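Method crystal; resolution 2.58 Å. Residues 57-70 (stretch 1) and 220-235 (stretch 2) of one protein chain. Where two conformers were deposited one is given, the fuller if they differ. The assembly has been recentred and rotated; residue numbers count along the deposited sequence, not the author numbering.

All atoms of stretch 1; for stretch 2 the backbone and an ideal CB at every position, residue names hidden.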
# COMPACT_ATOMS: atom_id res chain seq x y z
N LEU A 57 -0.99 47.28 -21.40
CA LEU A 57 0.13 48.15 -21.71
C LEU A 57 1.42 47.35 -21.88
O LEU A 57 2.19 47.61 -22.81
CB LEU A 57 0.30 49.21 -20.62
CG LEU A 57 -0.87 50.18 -20.45
CD1 LEU A 57 -0.63 51.15 -19.30
CD2 LEU A 57 -1.11 50.91 -21.75
N VAL A 58 1.65 46.36 -21.03
CA VAL A 58 2.85 45.53 -21.16
C VAL A 58 2.83 44.76 -22.47
O VAL A 58 3.86 44.63 -23.15
CB VAL A 58 2.98 44.59 -19.95
CG1 VAL A 58 4.05 43.55 -20.19
CG2 VAL A 58 3.29 45.39 -18.69
N SER A 59 1.66 44.25 -22.86
CA SER A 59 1.56 43.46 -24.08
C SER A 59 1.88 44.26 -25.33
O SER A 59 2.27 43.66 -26.34
CB SER A 59 0.17 42.84 -24.18
OG SER A 59 -0.09 42.01 -23.06
N ARG A 60 1.72 45.58 -25.30
CA ARG A 60 2.06 46.39 -26.46
C ARG A 60 3.55 46.29 -26.79
O ARG A 60 3.93 46.39 -27.97
CB ARG A 60 1.65 47.85 -26.24
CG ARG A 60 0.15 48.04 -26.15
CD ARG A 60 -0.22 49.49 -25.90
NE ARG A 60 -1.65 49.63 -25.62
CZ ARG A 60 -2.25 50.77 -25.30
NH1 ARG A 60 -1.57 51.91 -25.22
NH2 ARG A 60 -3.56 50.77 -25.06
N TYR A 61 4.39 46.10 -25.78
CA TYR A 61 5.83 46.00 -26.03
C TYR A 61 6.24 44.59 -26.45
O TYR A 61 7.23 44.43 -27.16
CB TYR A 61 6.61 46.41 -24.78
CG TYR A 61 6.27 47.79 -24.27
CD1 TYR A 61 6.87 48.92 -24.80
CD2 TYR A 61 5.35 47.96 -23.24
CE1 TYR A 61 6.56 50.19 -24.33
CE2 TYR A 61 5.04 49.22 -22.76
CZ TYR A 61 5.65 50.33 -23.31
OH TYR A 61 5.34 51.59 -22.84
N THR A 62 5.49 43.57 -26.04
CA THR A 62 5.82 42.19 -26.36
C THR A 62 5.07 41.64 -27.56
O THR A 62 5.53 40.66 -28.16
CB THR A 62 5.55 41.27 -25.15
OG1 THR A 62 4.13 41.12 -24.99
CG2 THR A 62 6.14 41.87 -23.89
N GLY A 63 3.93 42.23 -27.92
CA GLY A 63 3.15 41.73 -29.03
C GLY A 63 2.26 40.55 -28.72
O GLY A 63 1.67 39.98 -29.65
N ALA A 64 2.15 40.15 -27.45
CA ALA A 64 1.32 39.02 -27.08
C ALA A 64 -0.13 39.45 -26.89
O ALA A 64 -0.46 40.64 -26.95
CB ALA A 64 1.86 38.36 -25.81
N GLU A 65 -1.00 38.48 -26.64
CA GLU A 65 -2.42 38.79 -26.49
C GLU A 65 -2.69 39.48 -25.16
O GLU A 65 -3.43 40.47 -25.11
CB GLU A 65 -3.24 37.51 -26.63
CG GLU A 65 -3.00 36.78 -27.94
CD GLU A 65 -3.76 35.47 -28.04
OE1 GLU A 65 -4.20 34.96 -26.98
OE2 GLU A 65 -3.90 34.94 -29.16
N ASP A 66 -2.11 38.97 -24.07
CA ASP A 66 -2.32 39.55 -22.75
C ASP A 66 -1.04 39.38 -21.93
O ASP A 66 -0.10 38.70 -22.35
CB ASP A 66 -3.52 38.91 -22.04
CG ASP A 66 -4.11 39.80 -20.95
OD1 ASP A 66 -3.55 40.89 -20.70
OD2 ASP A 66 -5.13 39.42 -20.35
N SER A 67 -1.02 40.02 -20.76
CA SER A 67 0.14 39.96 -19.88
C SER A 67 -0.33 40.07 -18.44
O SER A 67 -1.43 40.54 -18.15
CB SER A 67 1.15 41.07 -20.20
OG SER A 67 1.68 40.93 -21.51
N TYR A 68 0.54 39.63 -17.53
CA TYR A 68 0.26 39.68 -16.10
C TYR A 68 1.54 40.03 -15.36
O TYR A 68 2.57 39.38 -15.57
CB TYR A 68 -0.30 38.34 -15.59
CG TYR A 68 -0.56 38.30 -14.10
CD1 TYR A 68 -1.57 39.05 -13.53
CD2 TYR A 68 0.20 37.48 -13.27
CE1 TYR A 68 -1.81 39.01 -12.17
CE2 TYR A 68 -0.03 37.43 -11.91
CZ TYR A 68 -1.04 38.20 -11.36
OH TYR A 68 -1.28 38.16 -10.00
N ILE A 69 1.47 41.05 -14.50
CA ILE A 69 2.64 41.55 -13.79
C ILE A 69 2.80 40.78 -12.48
O ILE A 69 1.82 40.53 -11.77
CB ILE A 69 2.53 43.06 -13.53
CG1 ILE A 69 2.51 43.83 -14.85
CG2 ILE A 69 3.67 43.55 -12.66
CD1 ILE A 69 2.57 45.33 -14.68
N THR A 70 4.04 40.41 -12.17
CA THR A 70 4.40 39.68 -10.96
C THR A 70 5.47 40.45 -10.20
O THR A 70 5.97 41.48 -10.65
CB THR A 70 4.89 38.27 -11.31
OG1 THR A 70 6.07 38.37 -12.12
CG2 THR A 70 3.82 37.50 -12.07
N UNK A 220 9.94 43.92 -9.94
CA UNK A 220 8.78 43.53 -10.72
C UNK A 220 9.19 42.46 -11.72
O UNK A 220 10.37 42.22 -11.96
CB UNK A 220 8.16 44.74 -11.43
N UNK A 221 8.17 41.82 -12.30
CA UNK A 221 8.32 40.86 -13.37
C UNK A 221 6.97 40.72 -14.04
O UNK A 221 5.96 41.20 -13.53
CB UNK A 221 8.84 39.51 -12.86
N UNK A 222 6.96 40.06 -15.20
CA UNK A 222 5.69 39.88 -15.88
C UNK A 222 5.69 38.60 -16.70
O UNK A 222 6.73 38.12 -17.15
CB UNK A 222 5.39 41.08 -16.78
N UNK A 223 4.49 38.05 -16.87
CA UNK A 223 4.23 36.92 -17.76
C UNK A 223 3.47 37.46 -18.97
O UNK A 223 2.50 38.21 -18.82
CB UNK A 223 3.44 35.81 -17.05
N UNK A 224 3.91 37.07 -20.17
CA UNK A 224 3.28 37.51 -21.40
C UNK A 224 3.04 36.31 -22.31
O UNK A 224 3.86 35.38 -22.36
CB UNK A 224 4.14 38.56 -22.10
N UNK A 225 1.91 36.32 -23.01
CA UNK A 225 1.58 35.19 -23.87
C UNK A 225 0.14 35.21 -24.31
O UNK A 225 -0.47 36.28 -24.48
CB UNK A 225 1.88 33.87 -23.15
N UNK A 226 -0.42 34.01 -24.52
CA UNK A 226 -1.78 33.90 -25.01
C UNK A 226 -2.78 34.22 -23.91
O UNK A 226 -2.56 33.93 -22.73
CB UNK A 226 -2.03 32.50 -25.57
N UNK A 227 -3.90 34.83 -24.32
CA UNK A 227 -4.87 35.33 -23.35
C UNK A 227 -5.48 34.21 -22.51
O UNK A 227 -5.76 34.41 -21.32
CB UNK A 227 -5.98 36.10 -24.07
N UNK A 228 -5.68 33.02 -23.09
CA UNK A 228 -6.29 31.93 -22.34
C UNK A 228 -5.41 31.48 -21.18
O UNK A 228 -5.91 31.13 -20.11
CB UNK A 228 -6.57 30.75 -23.27
N UNK A 229 -4.09 31.47 -21.38
CA UNK A 229 -3.18 31.05 -20.32
C UNK A 229 -2.84 32.19 -19.36
O UNK A 229 -2.67 31.96 -18.16
CB UNK A 229 -1.89 30.49 -20.93
N UNK A 230 -2.73 33.42 -19.88
CA UNK A 230 -2.52 34.56 -18.99
C UNK A 230 -3.68 34.70 -18.02
O UNK A 230 -3.50 35.06 -16.85
CB UNK A 230 -2.35 35.85 -19.79
N UNK A 231 -4.90 34.40 -18.49
CA UNK A 231 -6.06 34.41 -17.60
C UNK A 231 -5.89 33.42 -16.46
O UNK A 231 -6.26 33.71 -15.31
CB UNK A 231 -7.34 34.09 -18.38
N UNK A 232 -5.34 32.24 -16.75
CA UNK A 232 -5.07 31.27 -15.70
C UNK A 232 -4.00 31.76 -14.74
O UNK A 232 -4.00 31.38 -13.56
CB UNK A 232 -4.65 29.93 -16.31
N UNK A 233 -3.08 32.60 -15.22
CA UNK A 233 -2.11 33.22 -14.32
C UNK A 233 -2.80 34.21 -13.40
O UNK A 233 -2.57 34.21 -12.18
CB UNK A 233 -1.00 33.92 -15.11
N UNK A 234 -3.67 35.06 -13.96
CA UNK A 234 -4.40 36.03 -13.14
C UNK A 234 -5.21 35.33 -12.05
O UNK A 234 -5.34 35.86 -10.94
CB UNK A 234 -5.32 36.88 -14.02
N UNK A 235 -5.74 34.14 -12.35
CA UNK A 235 -6.55 33.40 -11.39
C UNK A 235 -5.77 33.00 -10.14
O UNK A 235 -6.40 32.58 -9.16
CB UNK A 235 -7.13 32.15 -12.06

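Position 220 precedes the strand, and its CB points sideways, 4.0 Å from Thr70 O; small or polar residues would fit. It is Ser220.

From 221 to 225 the chain runs antiparallel to strand 66-70. At 221 the backbone is fully extended and pairs with Thr70, and an ideal CB would lie only 3.1 Å from Thr70 OG1. That is tight for any side chain and favours glycine. Gly221 is found, its O accepting a very short bond from Thr70 N (2.5 Å).

Position 222 points to the face of the sheet that carries Ile69, with its CB 4.4 Å from Val58 CG1. Helix 57-62 lies over this face, so a large apolar residue, aliphatic or aromatic, would suit. Phe222 has chi1 in p, which places its ring under the helix: Val58 CG1 sits over one face, 3.6 Å from Phe222 CD2.

At 223 the CB turns to the face of Tyr68 and Thr70. A beta-branched or other aliphatic residue would serve. Ile223 brings CD1 to 4.2 Å from Thr70 CG2, while its N and O bond Tyr68 O and N, both at 2.7 Å.

The CB at 224 is 3.5 Å from Ser67 OG and 3.9 Å from Thr62 OG1, which calls for a small hydroxyl residue, serine or threonine. Thr224 OG1 hydrogen-bonds Thr62 OG1 (2.8 Å) and Ser67 OG (3.2 Å), tying helix to strand.

Position 225 has phi/psi of 166/-149, a region glycine enters most readily, although stretch 1 leaves room for a CB. Gly225 exchanges 3.2 Å bonds with Asp66: Asp66 N to Gly225 O, and Gly225 N to Asp66 O.

At 226, the N-cap position, the CB heads away overall but lies 3.6 Å from Glu65 OE1. A capping or basic residue is plausible; Arg226 NH1 forms a salt bridge with Glu65 OE2 (3.4 Å).

Position 227 points sideways, and polar residues would do. Lys227 leads its end away, but its backbone N donates to Glu65 OE1 (2.7 Å).

Positions 228, 229, 231, 232 and 235 make no contact and are little constrained by stretch 1: Thr228, Trp229, Ala231, Ala232, Ala235.

The ideal CB at 230 is 4.0 Å from Asp66 CB, suiting an aliphatic residue; Ile230 CG2 packs 4.1 Å from Tyr68 CB. The ideal CB at 233 is 4.2 Å from Tyr68 CD2; a small residue fits, and Cys233 lies there.

Position 234 flanks the Tyr68 ring within a long chain's reach of Asp66, inviting lysine or arginine. Extended Lys234 lays CA over the ring face and salt-bridges Asp66 OD2 through NZ (2.9 Å).

Stretch 2 220-235: SGFITGRKTWIAACKA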
# COMPACT_ATOMS: atom_id res chain seq x y z
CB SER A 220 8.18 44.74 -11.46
OG SER A 220 9.13 45.31 -12.33
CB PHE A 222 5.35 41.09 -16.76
CG PHE A 222 6.41 41.43 -17.77
CD1 PHE A 222 7.49 42.23 -17.43
CD2 PHE A 222 6.30 40.99 -19.08
CE1 PHE A 222 8.45 42.56 -18.36
CE2 PHE A 222 7.26 41.31 -20.02
CZ PHE A 222 8.34 42.10 -19.66
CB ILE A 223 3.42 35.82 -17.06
CG1 ILE A 223 4.08 35.44 -15.73
CG2 ILE A 223 3.26 34.62 -17.97
CD1 ILE A 223 3.26 34.49 -14.89
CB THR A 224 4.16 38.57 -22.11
OG1 THR A 224 3.49 39.05 -23.28
CG2 THR A 224 5.51 37.99 -22.50
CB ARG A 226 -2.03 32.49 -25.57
CG ARG A 226 -1.07 32.12 -26.69
CD ARG A 226 -1.63 31.01 -27.56
NE ARG A 226 -0.78 30.76 -28.72
CZ ARG A 226 -0.80 31.49 -29.83
NH1 ARG A 226 -1.61 32.53 -29.96
NH2 ARG A 226 0.02 31.17 -30.83
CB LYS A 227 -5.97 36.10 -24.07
CG LYS A 227 -6.81 36.99 -23.16
CD LYS A 227 -7.81 37.81 -23.96
CE LYS A 227 -8.53 38.82 -23.08
NZ LYS A 227 -9.53 39.60 -23.85
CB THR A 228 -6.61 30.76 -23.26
OG1 THR A 228 -5.42 30.31 -23.91
CG2 THR A 228 -7.63 31.17 -24.31
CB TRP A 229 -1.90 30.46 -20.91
CG TRP A 229 -2.11 29.12 -21.53
CD1 TRP A 229 -2.04 28.80 -22.86
CD2 TRP A 229 -2.44 27.90 -20.85
NE1 TRP A 229 -2.31 27.47 -23.04
CE2 TRP A 229 -2.56 26.89 -21.82
CE3 TRP A 229 -2.66 27.57 -19.51
CZ2 TRP A 229 -2.87 25.57 -21.50
CZ3 TRP A 229 -2.97 26.26 -19.19
CH2 TRP A 229 -3.08 25.28 -20.18
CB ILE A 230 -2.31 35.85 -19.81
CG1 ILE A 230 -1.01 35.76 -20.61
CG2 ILE A 230 -2.26 37.07 -18.91
CD1 ILE A 230 0.23 35.68 -19.75
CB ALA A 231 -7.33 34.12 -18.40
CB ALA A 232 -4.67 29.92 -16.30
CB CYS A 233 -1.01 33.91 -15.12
SG CYS A 233 0.01 32.79 -16.11
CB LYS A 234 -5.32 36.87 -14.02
CG LYS A 234 -4.59 37.75 -15.02
CD LYS A 234 -5.56 38.57 -15.86
CE LYS A 234 -4.82 39.49 -16.82
NZ LYS A 234 -5.75 40.31 -17.65
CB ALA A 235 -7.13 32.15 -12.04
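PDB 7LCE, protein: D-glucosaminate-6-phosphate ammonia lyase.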